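Local coordinates for protein steroid delta-isomerase (Pseudomonas aeruginosa, PDB 3MSO) that probably acts as a steroid delta-isomerase of the SnoaL-like, NTF2-type superfamily, though its true substrate is not established, at residues A13-W18 and V83-S88. Residues are numbered along the deposited sequence; the frame is centred on the assembly and turned at random.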
loop_
_atom_site.group_PDB
_atom_site.type_symbol
_atom_site.label_atom_id
_atom_site.label_comp_id
_atom_site.label_asym_id
_atom_site.label_seq_id
_atom_site.Cartn_x
_atom_site.Cartn_y
_atom_site.Cartn_z
ATOM N N ALA B 13 19.334 4.101 29.846
ATOM C CA ALA B 13 19.412 5.561 29.966
ATOM C C ALA B 13 18.852 6.261 28.716
ATOM O O ALA B 13 18.099 7.220 28.854
ATOM C CB ALA B 13 20.848 5.983 30.213
ATOM N N THR B 14 19.181 5.751 27.512
ATOM C CA THR B 14 18.679 6.279 26.230
ATOM C C THR B 14 17.182 6.053 26.152
ATOM O O THR B 14 16.461 6.974 25.781
ATOM C CB THR B 14 19.391 5.622 25.054
ATOM O OG1 THR B 14 20.785 5.783 25.251
ATOM C CG2 THR B 14 18.997 6.218 23.706
ATOM N N LEU B 15 16.716 4.835 26.517
ATOM C CA LEU B 15 15.291 4.502 26.524
ATOM C C LEU B 15 14.527 5.457 27.428
ATOM O O LEU B 15 13.500 5.988 27.006
ATOM C CB LEU B 15 15.050 3.037 26.914
ATOM C CG LEU B 15 13.596 2.592 26.943
ATOM C CD1 LEU B 15 12.986 2.690 25.575
ATOM C CD2 LEU B 15 13.477 1.181 27.515
ATOM N N ALA B 16 15.071 5.730 28.629
ATOM C CA ALA B 16 14.493 6.661 29.607
ATOM C C ALA B 16 14.319 8.059 29.000
ATOM O O ALA B 16 13.258 8.681 29.184
ATOM C CB ALA B 16 15.369 6.729 30.847
ATOM N N GLU B 17 15.354 8.524 28.249
ATOM C CA GLU B 17 15.365 9.814 27.559
ATOM C C GLU B 17 14.366 9.801 26.404
ATOM O O GLU B 17 13.645 10.779 26.202
ATOM C CB GLU B 17 16.770 10.151 27.035
ATOM C CG GLU B 17 17.675 10.748 28.095
ATOM C CD GLU B 17 19.057 11.122 27.598
ATOM O OE1 GLU B 17 19.169 12.118 26.847
ATOM O OE2 GLU B 17 20.031 10.433 27.982
ATOM N N TRP B 18 14.306 8.681 25.662
ATOM C CA TRP B 18 13.394 8.517 24.540
ATOM C C TRP B 18 11.959 8.590 25.043
ATOM O O TRP B 18 11.145 9.281 24.434
ATOM C CB TRP B 18 13.676 7.210 23.796
ATOM C CG TRP B 18 12.549 6.785 22.905
ATOM C CD1 TRP B 18 11.544 5.921 23.223
ATOM C CD2 TRP B 18 12.292 7.230 21.566
ATOM N NE1 TRP B 18 10.687 5.783 22.160
ATOM C CE2 TRP B 18 11.126 6.570 21.125
ATOM C CE3 TRP B 18 12.945 8.107 20.688
ATOM C CZ2 TRP B 18 10.564 6.801 19.862
ATOM C CZ3 TRP B 18 12.403 8.315 19.428
ATOM C CH2 TRP B 18 11.213 7.689 19.038
ATOM N N VAL B 83 15.027 -3.663 22.626
ATOM C CA VAL B 83 13.758 -3.416 23.278
ATOM C C VAL B 83 12.627 -3.383 22.253
ATOM O O VAL B 83 12.835 -2.976 21.104
ATOM C CB VAL B 83 13.853 -2.109 24.120
ATOM C CG1 VAL B 83 13.702 -0.840 23.278
ATOM C CG2 VAL B 83 12.871 -2.113 25.283
ATOM N N VAL B 84 11.448 -3.842 22.657
ATOM C CA VAL B 84 10.222 -3.722 21.874
ATOM C C VAL B 84 9.246 -2.932 22.744
ATOM O O VAL B 84 8.966 -3.325 23.890
ATOM C CB VAL B 84 9.629 -5.061 21.352
ATOM C CG1 VAL B 84 8.144 -4.913 21.002
ATOM C CG2 VAL B 84 10.413 -5.567 20.149
ATOM N N LEU B 85 8.804 -1.783 22.216
ATOM C CA LEU B 85 7.832 -0.911 22.881
ATOM C C LEU B 85 6.526 -1.014 22.118
ATOM O O LEU B 85 6.427 -0.508 20.991
ATOM C CB LEU B 85 8.313 0.562 22.955
ATOM C CG LEU B 85 9.749 0.797 23.416
ATOM C CD1 LEU B 85 10.152 2.231 23.211
ATOM C CD2 LEU B 85 9.956 0.322 24.864
ATOM N N GLU B 86 5.563 -1.753 22.694
ATOM C CA GLU B 86 4.229 -1.965 22.126
ATOM C C GLU B 86 3.426 -0.684 22.322
ATOM O O GLU B 86 3.449 -0.112 23.423
ATOM C CB GLU B 86 3.527 -3.142 22.839
ATOM C CG GLU B 86 2.065 -3.310 22.463
ATOM C CD GLU B 86 1.266 -4.249 23.332
ATOM O OE1 GLU B 86 1.394 -4.192 24.574
ATOM O OE2 GLU B 86 0.464 -5.015 22.761
ATOM N N PHE B 87 2.701 -0.241 21.275
ATOM C CA PHE B 87 1.861 0.942 21.370
ATOM C C PHE B 87 0.520 0.793 20.681
ATOM O O PHE B 87 0.352 -0.035 19.770
ATOM C CB PHE B 87 2.597 2.213 20.856
ATOM C CG PHE B 87 2.938 2.241 19.375
ATOM C CD1 PHE B 87 1.991 2.632 18.428
ATOM C CD2 PHE B 87 4.215 1.905 18.932
ATOM C CE1 PHE B 87 2.306 2.662 17.068
ATOM C CE2 PHE B 87 4.526 1.927 17.559
ATOM C CZ PHE B 87 3.562 2.285 16.642
ATOM N N SER B 88 -0.421 1.657 21.082
ATOM C CA SER B 88 -1.725 1.867 20.468
ATOM C C SER B 88 -1.697 3.314 20.009
ATOM O O SER B 88 -0.989 4.129 20.591
ATOM C CB SER B 88 -2.844 1.658 21.473
ATOM O OG SER B 88 -2.646 2.452 22.630
#
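W18 NE1, the polar atom at the interface, is hydrogen-bonded to Y71 OH on the neighbouring strand 69-77, and the same nitrogen lies 3.7 Å from L85 CD1. This methyl also comes within 3.9 Å of W18 CD1, so L85 CD1 meets the NE1/CD1 side of the indole obliquely. The indole is also tied by its bond to Y71 and meets F113 edge-to-face. L85 CD1 in turn touches L15 CD1 at 3.7 Å, which sets one methyl between two residues that are three positions apart on the helix. The two leucines run past one another in opposite senses, and L85 CD2 adds a second approach to L15 CD1 at 3.9 Å. The other branch of L15 serves V83: its CD2 meets V83 CG2 at 4.0 Å. L15 CG is placed anti to the backbone N (chi1 -180°), and chi2 of 63° then turns CD1 to L85 and CD2 to V83, alternate residues whose CA-CB bonds both face the helix. The axes of the two short segments approach to 11.8 Å and run 21° from parallel, consistent with helix 9-23 lying along strand 82-91 on one face of the curved sheet, as in NTF2-like folds. V84, between V83 and L85 on the strand, instead packs on L75 of a second subunit. No hydrogen bond joins the two segments; they bury 144 Å² between them, all four touching residues lie in the interior, and the attachment therefore rests on apolar packing, with the one polar atom involved satisfied by Y71.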